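Local coordinates for protein enoyl-CoA hydratase (Mycobacterium thermoresistibile, PDB 3T3W) that probably hydrates the double bond of enoyl-CoA thioesters in lipid metabolism and carries a bound zinc ion, at residues I22-S27 against W56-E61; P117-A122 against F223-A228. One frame throughout, in Å; residues are numbered along the deposited sequence. Where two conformers were deposited one is given.

Contact 1 (I22-S27 against W56-E61); sequences IDYDVS and WTRAAE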
ATOM      1  N   ILE F  22     -15.430   7.473 -35.572  1.00 12.63           N
ATOM      2  CA  ILE F  22     -16.265   7.084 -34.403  1.00 12.80           C
ATOM      3  C   ILE F  22     -17.726   7.415 -34.710  1.00 14.31           C
ATOM      4  O   ILE F  22     -18.030   8.557 -35.115  1.00 15.54           O
ATOM      5  CB  ILE F  22     -15.851   7.845 -33.122  1.00 12.23           C
ATOM      6  CG1 ILE F  22     -14.388   7.559 -32.755  1.00 12.25           C
ATOM      7  CG2 ILE F  22     -16.799   7.489 -31.938  1.00 12.78           C
ATOM      8  CD1 ILE F  22     -14.061   6.079 -32.499  1.00 11.91           C
ATOM      9  N   ASP F  23     -18.629   6.444 -34.547  1.00 14.53           N
ATOM     10  CA  ASP F  23     -20.061   6.699 -34.595  0.50 15.38           C
ATOM     11  C   ASP F  23     -20.573   6.843 -33.169  1.00 14.88           C
ATOM     12  O   ASP F  23     -20.079   6.183 -32.273  1.00 13.97           O
ATOM     13  CB  ASP F  23     -20.785   5.560 -35.315  0.50 16.50           C
ATOM     14  CG  ASP F  23     -20.718   5.692 -36.800  0.50 18.49           C
ATOM     15  OD1 ASP F  23     -20.903   6.824 -37.294  0.50 21.06           O
ATOM     16  OD2 ASP F  23     -20.491   4.669 -37.482  0.50 20.52           O
ATOM     17  N   TYR F  24     -21.547   7.718 -32.964  1.00 14.46           N
ATOM     18  CA  TYR F  24     -22.051   8.021 -31.629  1.00 14.49           C
ATOM     19  C   TYR F  24     -23.555   8.144 -31.697  1.00 15.67           C
ATOM     20  O   TYR F  24     -24.084   8.909 -32.516  1.00 15.68           O
ATOM     21  CB  TYR F  24     -21.443   9.321 -31.136  1.00 15.14           C
ATOM     22  CG  TYR F  24     -21.854   9.760 -29.769  1.00 14.77           C
ATOM     23  CD1 TYR F  24     -21.210   9.294 -28.651  1.00 14.39           C
ATOM     24  CD2 TYR F  24     -22.864  10.693 -29.586  1.00 15.37           C
ATOM     25  CE1 TYR F  24     -21.565   9.725 -27.386  1.00 14.55           C
ATOM     26  CE2 TYR F  24     -23.235  11.127 -28.325  1.00 15.61           C
ATOM     27  CZ  TYR F  24     -22.577  10.646 -27.222  1.00 15.29           C
ATOM     28  OH  TYR F  24     -22.996  11.048 -25.971  1.00 14.97           O
ATOM     29  N   ASP F  25     -24.257   7.423 -30.831  1.00 15.64           N
ATOM     30  CA  ASP F  25     -25.748   7.436 -30.824  1.00 17.62           C
ATOM     31  C   ASP F  25     -26.190   7.494 -29.375  1.00 16.81           C
ATOM     32  O   ASP F  25     -25.646   6.760 -28.554  1.00 15.09           O
ATOM     33  CB  ASP F  25     -26.326   6.128 -31.415  1.00 19.55           C
ATOM     34  CG  ASP F  25     -27.847   5.963 -31.163  1.00 22.26           C
ATOM     35  OD1 ASP F  25     -28.557   6.631 -31.924  1.00 23.45           O
ATOM     36  OD2 ASP F  25     -28.344   5.229 -30.213  1.00 22.34           O
ATOM     37  N   VAL F  26     -27.184   8.325 -29.067  1.00 17.33           N
ATOM     38  CA  VAL F  26     -27.817   8.291 -27.764  1.00 17.59           C
ATOM     39  C   VAL F  26     -29.291   7.949 -27.960  1.00 18.07           C
ATOM     40  O   VAL F  26     -30.017   8.643 -28.682  1.00 17.06           O
ATOM     41  CB  VAL F  26     -27.699   9.635 -27.027  1.00 17.74           C
ATOM     42  CG1 VAL F  26     -28.546   9.658 -25.734  1.00 18.05           C
ATOM     43  CG2 VAL F  26     -26.249   9.956 -26.756  1.00 18.32           C
ATOM     44  N   SER F  27     -29.725   6.887 -27.316  1.00 18.11           N
ATOM     45  CA  SER F  27     -31.151   6.576 -27.237  1.00 18.81           C
ATOM     46  C   SER F  27     -31.453   5.715 -26.029  1.00 18.25           C
ATOM     47  O   SER F  27     -30.610   4.925 -25.607  1.00 16.13           O
ATOM     48  CB  SER F  27     -31.644   5.908 -28.514  1.00 20.75           C
ATOM     49  OG  SER F  27     -30.886   4.769 -28.793  1.00 23.04           O
ATOM     50  N   TRP F  56     -16.372   9.741 -25.339  1.00  9.78           N
ATOM     51  CA  TRP F  56     -16.509   9.430 -23.917  1.00  9.83           C
ATOM     52  C   TRP F  56     -16.898  10.658 -23.120  1.00 10.77           C
ATOM     53  O   TRP F  56     -17.764  10.601 -22.249  1.00 10.86           O
ATOM     54  CB  TRP F  56     -15.203   8.892 -23.370  1.00  9.49           C
ATOM     55  CG  TRP F  56     -14.997   7.417 -23.562  1.00  9.37           C
ATOM     56  CD1 TRP F  56     -14.336   6.766 -24.586  1.00  9.71           C
ATOM     57  CD2 TRP F  56     -15.385   6.360 -22.609  1.00  9.54           C
ATOM     58  NE1 TRP F  56     -14.314   5.406 -24.359  1.00  9.66           N
ATOM     59  CE2 TRP F  56     -14.926   5.111 -23.167  1.00  9.35           C
ATOM     60  CE3 TRP F  56     -16.057   6.354 -21.398  1.00  9.48           C
ATOM     61  CZ2 TRP F  56     -15.134   3.896 -22.520  1.00  9.60           C
ATOM     62  CZ3 TRP F  56     -16.255   5.140 -20.738  1.00  9.40           C
ATOM     63  CH2 TRP F  56     -15.816   3.933 -21.288  1.00  9.23           C
ATOM     64  N   THR F  57     -16.274  11.777 -23.426  1.00 11.17           N
ATOM     65  CA  THR F  57     -16.594  13.040 -22.746  1.00 12.23           C
ATOM     66  C   THR F  57     -18.028  13.468 -23.019  1.00 12.87           C
ATOM     67  O   THR F  57     -18.777  13.853 -22.097  1.00 12.84           O
ATOM     68  CB  THR F  57     -15.585  14.129 -23.141  1.00 12.48           C
ATOM     69  OG1 THR F  57     -14.314  13.789 -22.596  1.00 13.00           O
ATOM     70  CG2 THR F  57     -16.068  15.516 -22.616  1.00 13.74           C
ATOM     71  N   ARG F  58     -18.452  13.325 -24.266  1.00 13.80           N
ATOM     72  CA  ARG F  58     -19.814  13.708 -24.648  1.00 15.42           C
ATOM     73  C   ARG F  58     -20.843  12.910 -23.825  1.00 14.45           C
ATOM     74  O   ARG F  58     -21.821  13.467 -23.237  1.00 14.63           O
ATOM     75  CB  ARG F  58     -20.006  13.460 -26.150  1.00 17.90           C
ATOM     76  CG  ARG F  58     -21.190  14.171 -26.795  1.00 20.94           C
ATOM     77  CD  ARG F  58     -20.882  14.595 -28.244  1.00 23.94           C
ATOM     78  NE  ARG F  58     -20.514  13.469 -29.027  1.00 27.81           N
ATOM     79  CZ  ARG F  58     -19.325  13.193 -29.601  1.00 28.45           C
ATOM     80  NH1 ARG F  58     -19.233  12.039 -30.238  1.00 29.19           N
ATOM     81  NH2 ARG F  58     -18.256  14.016 -29.627  1.00 28.90           N
ATOM     82  N   ALA F  59     -20.592  11.604 -23.722  1.00 12.92           N
ATOM     83  CA  ALA F  59     -21.478  10.707 -22.973  1.00 12.83           C
ATOM     84  C   ALA F  59     -21.465  10.996 -21.471  1.00 13.00           C
ATOM     85  O   ALA F  59     -22.521  10.960 -20.788  1.00 14.37           O
ATOM     86  CB  ALA F  59     -21.030   9.279 -23.196  1.00 12.06           C
ATOM     87  N   ALA F  60     -20.273  11.229 -20.965  1.00 13.32           N
ATOM     88  CA  ALA F  60     -20.074  11.582 -19.542  1.00 14.29           C
ATOM     89  C   ALA F  60     -20.849  12.839 -19.166  1.00 15.76           C
ATOM     90  O   ALA F  60     -21.422  12.916 -18.078  1.00 16.61           O
ATOM     91  CB  ALA F  60     -18.577  11.757 -19.259  1.00 13.82           C
ATOM     92  N   GLU F  61     -20.863  13.826 -20.055  1.00 16.34           N
ATOM     93  CA  GLU F  61     -21.479  15.123 -19.760  1.00 19.05           C
ATOM     94  C   GLU F  61     -22.959  15.198 -20.082  1.00 18.99           C
ATOM     95  O   GLU F  61     -23.607  16.194 -19.742  1.00 20.70           O
ATOM     96  CB  GLU F  61     -20.730  16.246 -20.493  1.00 20.11           C
ATOM     97  CG  GLU F  61     -19.308  16.372 -19.996  1.00 21.89           C
ATOM     98  CD  GLU F  61     -18.498  17.475 -20.647  1.00 25.14           C
ATOM     99  OE1 GLU F  61     -18.916  18.047 -21.677  1.00 29.64           O
ATOM    100  OE2 GLU F  61     -17.415  17.766 -20.101  1.00 28.66           O
TER
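Tyr24 takes Arg58 over one face of its ring and brings its hydroxyl end up to Ala59, and through this one side chain the strand 22-27 meets the last turns of the helix 46-61. Before it in the strand, Ile22 also points toward the helix but stops short of 56-61, its side chain packing instead on Leu52 and Ala55 earlier in that helix. At Tyr24 the ring leaves the strand with CG anti to the backbone N (chi1 -179°) and reaches across to the helix. Arg58 bends at chi2 and chi3 and runs back over one ring face in the opposite direction, so that CZ stands 4.3 Å from the ring centroid, 11° off the normal, in a cation-pi pair. The guanidinium is not laid flat on the ring: the two planes are 81° apart, and it presents an edge, with NH1 3.5 Å from Tyr24 CG and NE 3.7 Å from Tyr24 CE2. Arg58 CG lies 3.8 Å from Tyr24 CZ. Tyr24 OH comes 3.3 Å from the backbone N of Ala59, at an angle too poor for a hydrogen bond, while the Ala59 methyl packs 4.2 Å from Tyr24 CE1. Further on, Ser27 OG donates to the syn lone pair of Asp25 OD2 (2.9 Å), a bond internal to the strand. Within the chain, 22-27 is an edge strand of the mixed sheet of the crotonase-like fold, antiparallel to 30-35; the helix packs on this sheet, Ala59 touching Ala31 of strand 30-35 and Ile68 of strand 67-72, while Trp56 stacks on Trp113 of the helix 95-115.

Contact 2 (P117-A122 against F223-A228); sequences PKPSIA and FALRQA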
ATOM      1  N   PRO F 117     -17.978   8.598 -14.390  1.00 11.59           N
ATOM      2  CA  PRO F 117     -18.829   8.147 -13.281  1.00 11.81           C
ATOM      3  C   PRO F 117     -20.194   7.610 -13.694  1.00 11.51           C
ATOM      4  O   PRO F 117     -21.199   7.934 -13.062  1.00 12.64           O
ATOM      5  CB  PRO F 117     -18.944   9.406 -12.428  1.00 12.40           C
ATOM      6  CG  PRO F 117     -18.934  10.498 -13.437  1.00 13.45           C
ATOM      7  CD  PRO F 117     -17.882  10.069 -14.423  1.00 12.10           C
ATOM      8  N   LYS F 118     -20.225   6.831 -14.775  1.00 11.18           N
ATOM      9  CA  LYS F 118     -21.414   6.141 -15.273  1.00 10.83           C
ATOM     10  C   LYS F 118     -20.955   4.734 -15.664  1.00 10.07           C
ATOM     11  O   LYS F 118     -19.798   4.548 -16.049  1.00  9.20           O
ATOM     12  CB  LYS F 118     -21.946   6.829 -16.532  1.00 11.58           C
ATOM     13  CG  LYS F 118     -22.338   8.274 -16.324  1.00 12.11           C
ATOM     14  CD  LYS F 118     -22.963   8.871 -17.566  1.00 12.20           C
ATOM     15  CE  LYS F 118     -23.320  10.318 -17.281  1.00 12.57           C
ATOM     16  NZ  LYS F 118     -23.972  11.011 -18.437  1.00 12.21           N
ATOM     17  N   PRO F 119     -21.856   3.722 -15.595  1.00  9.46           N
ATOM     18  CA  PRO F 119     -21.486   2.388 -16.023  1.00  9.20           C
ATOM     19  C   PRO F 119     -21.137   2.329 -17.492  1.00  9.20           C
ATOM     20  O   PRO F 119     -21.789   3.010 -18.289  1.00  9.14           O
ATOM     21  CB  PRO F 119     -22.739   1.562 -15.752  1.00  9.43           C
ATOM     22  CG  PRO F 119     -23.386   2.275 -14.598  1.00  9.78           C
ATOM     23  CD  PRO F 119     -23.159   3.738 -14.932  1.00  9.53           C
ATOM     24  N   SER F 120     -20.119   1.535 -17.831  1.00  8.73           N
ATOM     25  CA  SER F 120     -19.722   1.317 -19.218  1.00  8.62           C
ATOM     26  C   SER F 120     -19.529  -0.155 -19.498  1.00  8.46           C
ATOM     27  O   SER F 120     -19.073  -0.940 -18.645  1.00  8.43           O
ATOM     28  CB  SER F 120     -18.451   2.073 -19.558  1.00  8.56           C
ATOM     29  OG  SER F 120     -17.371   1.668 -18.691  1.00  8.56           O
ATOM     30  N   ILE F 121     -19.862  -0.531 -20.715  1.00  8.63           N
ATOM     31  CA  ILE F 121     -19.801  -1.915 -21.134  1.00  8.71           C
ATOM     32  C   ILE F 121     -19.106  -1.991 -22.481  1.00  8.63           C
ATOM     33  O   ILE F 121     -19.506  -1.289 -23.418  1.00  8.74           O
ATOM     34  CB  ILE F 121     -21.229  -2.509 -21.304  1.00  9.70           C
ATOM     35  CG1 ILE F 121     -22.089  -2.312 -20.044  1.00 10.12           C
ATOM     36  CG2 ILE F 121     -21.130  -3.984 -21.686  1.00  9.90           C
ATOM     37  CD1 ILE F 121     -23.598  -2.616 -20.205  1.00 10.98           C
ATOM     38  N   ALA F 122     -18.057  -2.805 -22.599  1.00  8.01           N
ATOM     39  CA  ALA F 122     -17.439  -3.100 -23.904  1.00  8.29           C
ATOM     40  C   ALA F 122     -18.015  -4.385 -24.498  1.00  8.75           C
ATOM     41  O   ALA F 122     -18.139  -5.391 -23.780  1.00  9.14           O
ATOM     42  CB  ALA F 122     -15.911  -3.230 -23.770  1.00  8.24           C
ATOM     43  N   PHE F 223     -26.997   8.136  -9.143  1.00 14.03           N
ATOM     44  CA  PHE F 223     -25.992   8.341  -8.094  1.00 14.26           C
ATOM     45  C   PHE F 223     -25.609   7.005  -7.444  1.00 13.48           C
ATOM     46  O   PHE F 223     -24.474   6.872  -7.001  1.00 12.94           O
ATOM     47  CB  PHE F 223     -26.416   9.365  -7.028  1.00 15.91           C
ATOM     48  CG  PHE F 223     -25.273   9.826  -6.120  1.00 16.19           C
ATOM     49  CD1 PHE F 223     -24.131  10.456  -6.659  1.00 16.94           C
ATOM     50  CD2 PHE F 223     -25.339   9.648  -4.744  1.00 16.86           C
ATOM     51  CE1 PHE F 223     -23.072  10.879  -5.821  1.00 17.29           C
ATOM     52  CE2 PHE F 223     -24.307  10.069  -3.906  1.00 17.21           C
ATOM     53  CZ  PHE F 223     -23.184  10.682  -4.443  1.00 17.23           C
ATOM     54  N   ALA F 224     -26.561   6.086  -7.330  1.00 13.00           N
ATOM     55  CA  ALA F 224     -26.296   4.745  -6.772  1.00 13.39           C
ATOM     56  C   ALA F 224     -25.347   3.987  -7.691  1.00 12.08           C
ATOM     57  O   ALA F 224     -24.468   3.287  -7.231  1.00 12.35           O
ATOM     58  CB  ALA F 224     -27.592   3.970  -6.645  1.00 14.51           C
ATOM     59  N   LEU F 225     -25.560   4.089  -9.003  1.00 11.89           N
ATOM     60  CA  LEU F 225     -24.612   3.507 -10.001  1.00 11.19           C
ATOM     61  C   LEU F 225     -23.231   4.110  -9.891  1.00 11.10           C
ATOM     62  O   LEU F 225     -22.233   3.394  -9.924  1.00 10.35           O
ATOM     63  CB  LEU F 225     -25.112   3.647 -11.474  1.00 10.63           C
ATOM     64  CG  LEU F 225     -26.396   2.880 -11.827  1.00 10.75           C
ATOM     65  CD1 LEU F 225     -26.922   3.328 -13.201  1.00 10.49           C
ATOM     66  CD2 LEU F 225     -26.183   1.370 -11.781  1.00 10.58           C
ATOM     67  N   ARG F 226     -23.177   5.438  -9.800  1.00 11.20           N
ATOM     68  CA  ARG F 226     -21.896   6.140  -9.665  1.00 11.14           C
ATOM     69  C   ARG F 226     -21.156   5.610  -8.410  1.00 11.24           C
ATOM     70  O   ARG F 226     -19.964   5.328  -8.465  1.00 10.61           O
ATOM     71  CB  ARG F 226     -22.122   7.658  -9.497  1.00 12.25           C
ATOM     72  CG  ARG F 226     -20.822   8.426  -9.272  1.00 13.27           C
ATOM     73  CD  ARG F 226     -21.024   9.961  -9.191  1.00 16.10           C
ATOM     74  NE  ARG F 226     -19.697  10.613  -9.171  1.00 17.39           N
ATOM     75  CZ  ARG F 226     -19.415  11.806  -9.679  1.00 18.96           C
ATOM     76  NH1 ARG F 226     -18.164  12.251  -9.612  1.00 20.42           N
ATOM     77  NH2 ARG F 226     -20.363  12.562 -10.234  1.00 20.63           N
ATOM     78  N   GLN F 227     -21.866   5.516  -7.297  1.00 10.97           N
ATOM     79  CA  GLN F 227     -21.164   5.163  -6.066  1.00 10.90           C
ATOM     80  C   GLN F 227     -20.879   3.652  -5.948  1.00  9.68           C
ATOM     81  O   GLN F 227     -19.872   3.297  -5.334  1.00  9.02           O
ATOM     82  CB  GLN F 227     -21.827   5.743  -4.843  1.00 12.31           C
ATOM     83  CG  GLN F 227     -21.821   7.307  -4.786  1.00 12.95           C
ATOM     84  CD  GLN F 227     -20.440   7.957  -4.834  1.00 13.57           C
ATOM     85  OE1 GLN F 227     -19.812   8.038  -5.878  1.00 15.04           O
ATOM     86  NE2 GLN F 227     -19.944   8.375  -3.670  1.00 14.62           N
ATOM     87  N   ALA F 228     -21.668   2.794  -6.605  1.00  8.97           N
ATOM     88  CA  ALA F 228     -21.301   1.367  -6.743  1.00  8.96           C
ATOM     89  C   ALA F 228     -20.009   1.258  -7.540  1.00  8.48           C
ATOM     90  O   ALA F 228     -19.089   0.510  -7.179  1.00  8.29           O
ATOM     91  CB  ALA F 228     -22.396   0.534  -7.441  1.00  8.84           C
TER
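Pro119 and Leu225 form the buried half of this contact, where the loop entering the strand 120-124 meets the helix 222-239. The contact thereby joins the mixed sheet of the crotonase-like fold to a helix that lies at subunit interfaces of the six-chain assembly. The proline ring and the leucine side chain cross at about a right angle, with Pro119 CG 3.8 Å from Leu225 CB and 3.9 Å from Leu225 CD1. Leu225 CG sits beside the backbone N, anti to the carbonyl carbon (chi1 -65°), which lays CB and the CD1 methyl against the proline. Ile217 of the helix 206-217 touches both residues, and so does Phe181 of a second subunit, making this an apolar cluster built from two chains.

The other half is partly exposed. Pro117 and Arg226 run side by side, pointing the same way, and their CA atoms are 5.1 Å apart. The arginine stays extended from CG to NE and passes along the proline ring, whose CB lies 3.8 Å from Arg226 CG. At the far end Pro117 CB stands over one face of the guanidinium, offset toward its rim, 3.6 Å from Arg226 NE and 3.7 Å from Arg226 CZ. Pro117 CG comes to 4.0 Å from Arg226 CZ. The arginine side chain also packs on Tyr99 of a third subunit.

The proline rings meet the helix through carbon, with Pro117 O also packing on Arg226 CB, and the segments are held by van der Waals packing, without polar bonds between them. For Arg226 the consequence is that a face of the guanidinium is covered by hydrocarbon while its NH1 hydrogen-bonds Ser103 OG of that third subunit, so apolar cover and a polar tie are combined on one side chain.

Both contacts bring a helix to the same mixed sheet, contact 1 on an edge strand, contact 2 on the loop leading into strand 120-124 further in. Their centres are 15 Å apart, and each is only partly buried, pairing an arginine with a ring at its more exposed part: an aromatic face and a cation-pi pair in contact 1, aliphatic proline carbon in contact 2. Contact 1 involves a single chain, whereas contact 2 is built into the subunit interfaces. Lys118 bridges them, its NZ probably hydrogen-bonded to Ala59 O at 2.8 Å, and Trp56 CH2 packs 3.7 Å from Ser120 CB.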